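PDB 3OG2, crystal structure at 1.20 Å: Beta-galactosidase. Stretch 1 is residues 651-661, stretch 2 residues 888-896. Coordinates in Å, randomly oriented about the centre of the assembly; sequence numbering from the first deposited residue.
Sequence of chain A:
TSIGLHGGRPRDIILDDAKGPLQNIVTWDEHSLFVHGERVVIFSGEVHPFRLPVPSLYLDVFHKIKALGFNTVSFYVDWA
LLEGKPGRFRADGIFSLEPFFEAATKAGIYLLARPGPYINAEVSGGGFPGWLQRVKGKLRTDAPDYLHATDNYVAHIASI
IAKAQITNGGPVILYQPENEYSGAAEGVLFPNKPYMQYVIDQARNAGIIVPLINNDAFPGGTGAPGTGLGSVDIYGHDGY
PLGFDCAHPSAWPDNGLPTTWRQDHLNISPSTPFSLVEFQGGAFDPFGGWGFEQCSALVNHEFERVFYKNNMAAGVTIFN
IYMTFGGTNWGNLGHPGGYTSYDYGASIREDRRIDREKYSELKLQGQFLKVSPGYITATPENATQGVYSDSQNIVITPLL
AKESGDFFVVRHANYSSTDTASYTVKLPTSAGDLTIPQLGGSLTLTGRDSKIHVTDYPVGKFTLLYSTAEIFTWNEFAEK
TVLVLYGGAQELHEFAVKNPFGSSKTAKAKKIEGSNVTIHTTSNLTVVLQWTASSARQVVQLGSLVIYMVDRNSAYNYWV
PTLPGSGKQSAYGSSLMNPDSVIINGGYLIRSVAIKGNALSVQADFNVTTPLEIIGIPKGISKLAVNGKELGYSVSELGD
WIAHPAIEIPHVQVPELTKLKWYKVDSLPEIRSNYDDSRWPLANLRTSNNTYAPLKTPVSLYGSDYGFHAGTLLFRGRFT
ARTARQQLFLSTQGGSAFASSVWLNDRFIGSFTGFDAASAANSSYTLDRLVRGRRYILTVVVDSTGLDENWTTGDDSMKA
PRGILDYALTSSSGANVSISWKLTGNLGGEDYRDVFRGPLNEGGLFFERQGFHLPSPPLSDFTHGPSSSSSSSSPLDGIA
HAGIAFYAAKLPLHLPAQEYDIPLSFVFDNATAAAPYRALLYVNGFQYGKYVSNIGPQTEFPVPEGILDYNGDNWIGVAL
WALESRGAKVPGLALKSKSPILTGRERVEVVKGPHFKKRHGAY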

ATOM      1  N   HIS A 651     -11.885   4.913  27.615  1.00 20.85           N
ATOM      2  CA  HIS A 651     -11.587   6.269  27.246  1.00 22.31           C
ATOM      3  C   HIS A 651     -10.076   6.383  27.226  1.00 21.71           C
ATOM      4  O   HIS A 651      -9.377   5.900  28.109  1.00 45.81           O
ATOM      5  CB  HIS A 651     -12.158   7.232  28.299  1.00 29.51           C
ATOM      6  CG  HIS A 651     -11.725   8.645  28.024  1.00 30.86           C
ATOM      7  ND1 HIS A 651     -12.260   9.377  26.980  1.00 49.27           N
ATOM      8  CD2 HIS A 651     -10.803   9.451  28.590  1.00 38.52           C
ATOM      9  CE1 HIS A 651     -11.688  10.579  26.950  1.00 47.98           C
ATOM     10  NE2 HIS A 651     -10.791  10.665  27.919  1.00 35.93           N
ATOM     11  N   VAL A 652      -9.564   7.046  26.213  1.00 24.34           N
ATOM     12  CA  VAL A 652      -8.124   7.251  26.224  1.00 26.40           C
ATOM     13  C   VAL A 652      -7.825   8.748  26.270  1.00 25.26           C
ATOM     14  O   VAL A 652      -8.370   9.538  25.523  1.00 42.82           O
ATOM     15  CB  VAL A 652      -7.545   6.559  24.997  1.00 33.37           C
ATOM     16  CG1 VAL A 652      -6.314   7.254  24.452  1.00 50.25           C
ATOM     17  CG2 VAL A 652      -7.253   5.097  25.410  1.00 45.24           C
ATOM     18  N   GLN A 653      -6.936   9.047  27.184  1.00 32.00           N
ATOM     19  CA  GLN A 653      -6.408  10.395  27.287  1.00 37.95           C
ATOM     20  C   GLN A 653      -4.938  10.370  26.860  1.00 37.44           C
ATOM     21  O   GLN A 653      -4.089   9.552  27.236  1.00 39.55           O
ATOM     22  CB  GLN A 653      -6.564  11.026  28.673  1.00 47.04           C
ATOM     23  CG  GLN A 653      -7.286  12.360  28.673  1.00 61.49           C
ATOM     24  CD  GLN A 653      -6.929  13.406  27.648  1.00 66.61           C
ATOM     25  OE1 GLN A 653      -6.511  14.528  28.010  1.00 61.18           O
ATOM     26  NE2 GLN A 653      -7.091  13.148  26.344  1.00 55.31           N
ATOM     27  N   VAL A 654      -4.631  11.318  26.002  1.00 34.09           N
ATOM     28  CA  VAL A 654      -3.205  11.439  25.655  1.00 28.92           C
ATOM     29  C   VAL A 654      -2.767  12.862  25.991  1.00 23.53           C
ATOM     30  O   VAL A 654      -3.582  13.779  26.156  1.00 23.21           O
ATOM     31  CB  VAL A 654      -2.925  11.095  24.182  1.00 35.19           C
ATOM     32  CG1 VAL A 654      -3.119   9.608  23.895  1.00 38.96           C
ATOM     33  CG2 VAL A 654      -3.769  12.027  23.332  1.00 33.37           C
ATOM     34  N   PRO A 655      -1.473  13.050  26.137  1.00 23.80           N
ATOM     35  CA  PRO A 655      -0.996  14.379  26.527  1.00 21.64           C
ATOM     36  C   PRO A 655      -1.353  15.414  25.455  1.00 17.34           C
ATOM     37  O   PRO A 655      -1.415  15.092  24.268  1.00 20.95           O
ATOM     38  CB  PRO A 655       0.522  14.220  26.590  1.00 24.07           C
ATOM     39  CG  PRO A 655       0.782  12.771  26.625  1.00 27.16           C
ATOM     40  CD  PRO A 655      -0.361  12.084  25.956  1.00 26.33           C
ATOM     41  N   GLU A 656      -1.587  16.630  25.932  1.00 17.71           N
ATOM     42  CA  GLU A 656      -1.700  17.836  25.130  1.00 18.14           C
ATOM     43  C   GLU A 656      -0.343  18.309  24.606  1.00 17.65           C
ATOM     44  O   GLU A 656       0.535  18.678  25.387  1.00 21.33           O
ATOM     45  CB  GLU A 656      -2.324  18.964  25.975  1.00 20.72           C
ATOM     46  CG  GLU A 656      -3.723  18.629  26.447  1.00 36.03           C
ATOM     47  CD  GLU A 656      -4.326  19.747  27.284  1.00 50.29           C
ATOM     48  OE1 GLU A 656      -4.583  19.525  28.497  1.00 80.43           O
ATOM     49  OE2 GLU A 656      -4.518  20.818  26.656  1.00 62.97           O
ATOM     50  N   LEU A 657      -0.135  18.318  23.295  1.00 15.47           N
ATOM     51  CA  LEU A 657       1.163  18.739  22.760  1.00 16.28           C
ATOM     52  C   LEU A 657       1.473  20.199  23.084  1.00 17.41           C
ATOM     53  O   LEU A 657       2.624  20.607  23.208  1.00 19.77           O
ATOM     54  CB  LEU A 657       1.193  18.521  21.236  1.00 14.37           C
ATOM     55  CG  LEU A 657       0.995  17.061  20.798  1.00 13.12           C
ATOM     56  CD1 LEU A 657       1.198  16.981  19.286  1.00 13.85           C
ATOM     57  CD2 LEU A 657       1.956  16.135  21.492  1.00 15.30           C
ATOM     58  N   THR A 658       0.462  21.009  23.200  1.00 17.91           N
ATOM     59  CA  THR A 658       0.774  22.423  23.435  1.00 23.40           C
ATOM     60  C   THR A 658       1.309  22.640  24.844  1.00 24.23           C
ATOM     61  O   THR A 658       1.944  23.679  25.098  1.00 28.93           O
ATOM     62  CB  THR A 658      -0.450  23.322  23.231  1.00 23.09           C
ATOM     63  OG1 THR A 658      -1.411  23.044  24.260  1.00 32.05           O
ATOM     64  CG2 THR A 658      -1.095  22.969  21.894  1.00 44.04           C
ATOM     65  N   LYS A 659       1.064  21.684  25.743  1.00 24.57           N
ATOM     66  CA  LYS A 659       1.555  21.814  27.126  1.00 27.02           C
ATOM     67  C   LYS A 659       2.900  21.109  27.352  1.00 19.53           C
ATOM     68  O   LYS A 659       3.450  21.125  28.479  1.00 22.65           O
ATOM     69  CB  LYS A 659       0.534  21.260  28.098  1.00 32.42           C
ATOM     70  CG  LYS A 659      -0.789  21.972  28.248  1.00 40.80           C
ATOM     71  CD  LYS A 659      -0.715  23.478  28.078  1.00 52.95           C
ATOM     72  CE  LYS A 659      -2.124  24.068  28.028  1.00 60.91           C
ATOM     73  NZ  LYS A 659      -2.841  23.807  29.314  1.00 71.78           N
ATOM     74  N   LEU A 660       3.472  20.528  26.300  1.00 17.39           N
ATOM     75  CA  LEU A 660       4.823  19.967  26.475  1.00 16.19           C
ATOM     76  C   LEU A 660       5.838  21.059  26.742  1.00 16.51           C
ATOM     77  O   LEU A 660       5.571  22.228  26.525  1.00 18.72           O
ATOM     78  CB  LEU A 660       5.278  19.124  25.257  1.00 16.33           C
ATOM     79  CG  LEU A 660       4.360  17.931  24.921  1.00 17.70           C
ATOM     80  CD1 LEU A 660       4.855  17.274  23.641  1.00 18.51           C
ATOM     81  CD2 LEU A 660       4.242  16.919  26.057  1.00 19.62           C
ATOM     82  N   LYS A 661       6.999  20.678  27.194  1.00 16.37           N
ATOM     83  CA  LYS A 661       8.082  21.665  27.401  1.00 17.21           C
ATOM     84  C   LYS A 661       8.902  21.725  26.114  1.00 14.99           C
ATOM     85  O   LYS A 661       9.760  20.859  25.838  1.00 15.84           O
ATOM     86  CB  LYS A 661       8.924  21.255  28.600  1.00 17.62           C
ATOM     87  CG  LYS A 661       9.958  22.278  28.942  1.00 21.10           C
ATOM     88  CD  LYS A 661      10.684  21.972  30.250  1.00 31.76           C
ATOM     89  CE  LYS A 661      11.664  23.107  30.523  1.00 35.77           C
ATOM     90  NZ  LYS A 661      12.759  22.721  31.436  1.00 58.21           N
ATOM     91  N   ALA A 888      11.871  20.899  19.657  1.00 10.97           N
ATOM     92  CA  ALA A 888      11.907  19.537  20.158  1.00 10.77           C
ATOM     93  C   ALA A 888      11.219  19.465  21.528  1.00 11.37           C
ATOM     94  O   ALA A 888      11.329  20.392  22.326  1.00 11.75           O
ATOM     95  CB  ALA A 888      13.326  18.990  20.313  1.00 14.12           C
ATOM     96  N   ALA A 889      10.566  18.327  21.788  1.00 11.69           N
ATOM     97  CA  ALA A 889       9.928  18.166  23.109  1.00 11.52           C
ATOM     98  C   ALA A 889       9.881  16.701  23.459  1.00 10.83           C
ATOM     99  O   ALA A 889       9.754  15.855  22.557  1.00 12.16           O
ATOM    100  CB  ALA A 889       8.537  18.778  23.150  1.00 13.35           C
ATOM    101  N   LYS A 890       9.950  16.379  24.736  1.00 11.37           N
ATOM    102  CA  LYS A 890       9.734  15.043  25.194  1.00 11.55           C
ATOM    103  C   LYS A 890       8.228  14.799  25.339  1.00 13.21           C
ATOM    104  O   LYS A 890       7.491  15.599  25.886  1.00 15.64           O
ATOM    105  CB  LYS A 890      10.408  14.871  26.578  1.00 14.61           C
ATOM    106  CG  LYS A 890      10.332  13.430  27.066  1.00 17.84           C
ATOM    107  CD  LYS A 890      10.964  13.333  28.466  1.00 28.00           C
ATOM    108  CE  LYS A 890      12.421  12.957  28.432  1.00 40.14           C
ATOM    109  NZ  LYS A 890      13.025  13.066  29.808  1.00 70.66           N
ATOM    110  N   LEU A 891       7.787  13.650  24.822  1.00 12.00           N
ATOM    111  CA  LEU A 891       6.392  13.235  24.884  1.00 13.54           C
ATOM    112  C   LEU A 891       6.347  11.897  25.586  1.00 12.76           C
ATOM    113  O   LEU A 891       6.572  10.882  24.966  1.00 14.35           O
ATOM    114  CB  LEU A 891       5.806  13.138  23.467  1.00 14.29           C
ATOM    115  CG  LEU A 891       4.411  12.506  23.332  1.00 14.25           C
ATOM    116  CD1 LEU A 891       3.346  13.255  24.092  1.00 16.23           C
ATOM    117  CD2 LEU A 891       4.082  12.365  21.824  1.00 19.44           C
ATOM    118  N   PRO A 892       6.060  11.855  26.879  1.00 16.21           N
ATOM    119  CA  PRO A 892       5.879  10.578  27.559  1.00 15.40           C
ATOM    120  C   PRO A 892       4.528   9.992  27.174  1.00 14.00           C
ATOM    121  O   PRO A 892       3.552  10.726  27.134  1.00 17.45           O
ATOM    122  CB  PRO A 892       5.896  10.933  29.047  1.00 18.69           C
ATOM    123  CG  PRO A 892       6.338  12.338  29.091  1.00 26.97           C
ATOM    124  CD  PRO A 892       5.896  12.989  27.798  1.00 20.67           C
ATOM    125  N   LEU A 893       4.465   8.706  26.923  1.00 14.35           N
ATOM    126  CA  LEU A 893       3.184   8.044  26.683  1.00 14.39           C
ATOM    127  C   LEU A 893       3.066   6.871  27.618  1.00 13.43           C
ATOM    128  O   LEU A 893       4.083   6.221  27.905  1.00 16.98           O
ATOM    129  CB  LEU A 893       3.097   7.479  25.256  1.00 13.83           C
ATOM    130  CG  LEU A 893       2.956   8.542  24.171  1.00 13.80           C
ATOM    131  CD1 LEU A 893       2.973   7.871  22.791  1.00 14.58           C
ATOM    132  CD2 LEU A 893       1.709   9.390  24.380  1.00 16.35           C
ATOM    133  N   HIS A 894       1.908   6.570  28.171  1.00 15.17           N
ATOM    134  CA  HIS A 894       1.686   5.449  29.081  1.00 16.30           C
ATOM    135  C   HIS A 894       0.295   4.921  28.727  1.00 15.23           C
ATOM    136  O   HIS A 894      -0.694   5.226  29.371  1.00 22.97           O
ATOM    137  CB  HIS A 894       1.815   5.921  30.552  1.00 29.02           C
ATOM    138  CG  HIS A 894       3.258   6.348  30.803  1.00 49.23           C
ATOM    139  ND1 HIS A 894       3.693   7.680  30.753  1.00 63.31           N
ATOM    140  CD2 HIS A 894       4.401   5.632  30.946  1.00 57.61           C
ATOM    141  CE1 HIS A 894       4.980   7.760  30.916  1.00 73.47           C
ATOM    142  NE2 HIS A 894       5.430   6.525  31.054  1.00 71.60           N
ATOM    143  N   LEU A 895       0.213   4.204  27.631  1.00 15.56           N
ATOM    144  CA  LEU A 895      -1.017   3.689  27.087  1.00 15.26           C
ATOM    145  C   LEU A 895      -1.066   2.165  27.185  1.00 14.01           C
ATOM    146  O   LEU A 895      -0.011   1.523  27.156  1.00 15.92           O
ATOM    147  CB  LEU A 895      -1.120   4.113  25.587  1.00 17.27           C
ATOM    148  CG  LEU A 895      -1.281   5.623  25.380  1.00 21.44           C
ATOM    149  CD1 LEU A 895      -1.098   5.962  23.895  1.00 24.21           C
ATOM    150  CD2 LEU A 895      -2.628   6.113  25.865  1.00 26.82           C
ATOM    151  N   PRO A 896      -2.251   1.563  27.303  1.00 14.48           N
ATOM    152  CA  PRO A 896      -2.375   0.101  27.477  1.00 14.26           C
ATOM    153  C   PRO A 896      -2.203  -0.676  26.172  1.00 13.38           C
ATOM    154  O   PRO A 896      -3.113  -1.359  25.704  1.00 14.28           O
ATOM    155  CB  PRO A 896      -3.784  -0.033  28.061  1.00 16.51           C
ATOM    156  CG  PRO A 896      -4.551   1.100  27.386  1.00 14.48           C
ATOM    157  CD  PRO A 896      -3.565   2.230  27.344  1.00 16.08           C
TER
HETATM  158  O   HOH W   1      10.465  18.412  26.733  1.00 19.27           O
HETATM  159  O   HOH W   2       7.760  17.782  27.535  1.00 21.00           O

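Residues 651-661 and 888-896 of the β-galactosidase chain, more than 220 positions apart in sequence, meet through an apolar contact that buries 446 Å² and contains no direct hydrogen bond. Three leucines, L660, L891 and L895, cover the most surface of any residues in it.

L660 has the largest covered area, 62 Å². It follows a short 3-10 segment, residues 657-659, in which K659 N donates to E656 O (3.1 Å); L660 N itself donates to L657 O (3.2 Å). Its CA-to-CB bond points toward the strand, and in the m,t rotamer the side chain spans three consecutive residues: L660 CB lies 3.9 Å from A889 CB, L660 CD2 packs 3.5 Å from K890 O, and L660 CD1 reaches L891 CB at 4.2 Å.

L891 sets out sideways, but its t,p rotamer brings the end of the side chain nearer to the first stretch. There L891 CD1 sits 3.6 Å from P655 CG and 4.1 Å from L657 CD2, so a single methyl joins the proline to the start of the 3-10 segment. P655 also extends the contact along the strand, with its CG 3.5 Å from P892 O and its CD 3.7 Å from L893 CD2.

At the other end, the CA-to-CB bond of L895 points toward the first stretch, and the side chain places one methyl against three successive residues. L895 CD2 is 4.1 Å from V652 CG1, 4.0 Å from Q653 O and 4.0 Å from V654 CG1.

Polar groups near L660 are linked through solvent instead. Water 1 donates to K661 O (2.7 Å) and accepts from K890 N (2.9 Å), while water 2 accepts from K661 N (3.0 Å) and donates to K890 O (2.7 Å). The two waters thus satisfy both backbone polar groups of each lysine, bridging main chains that do not bond directly.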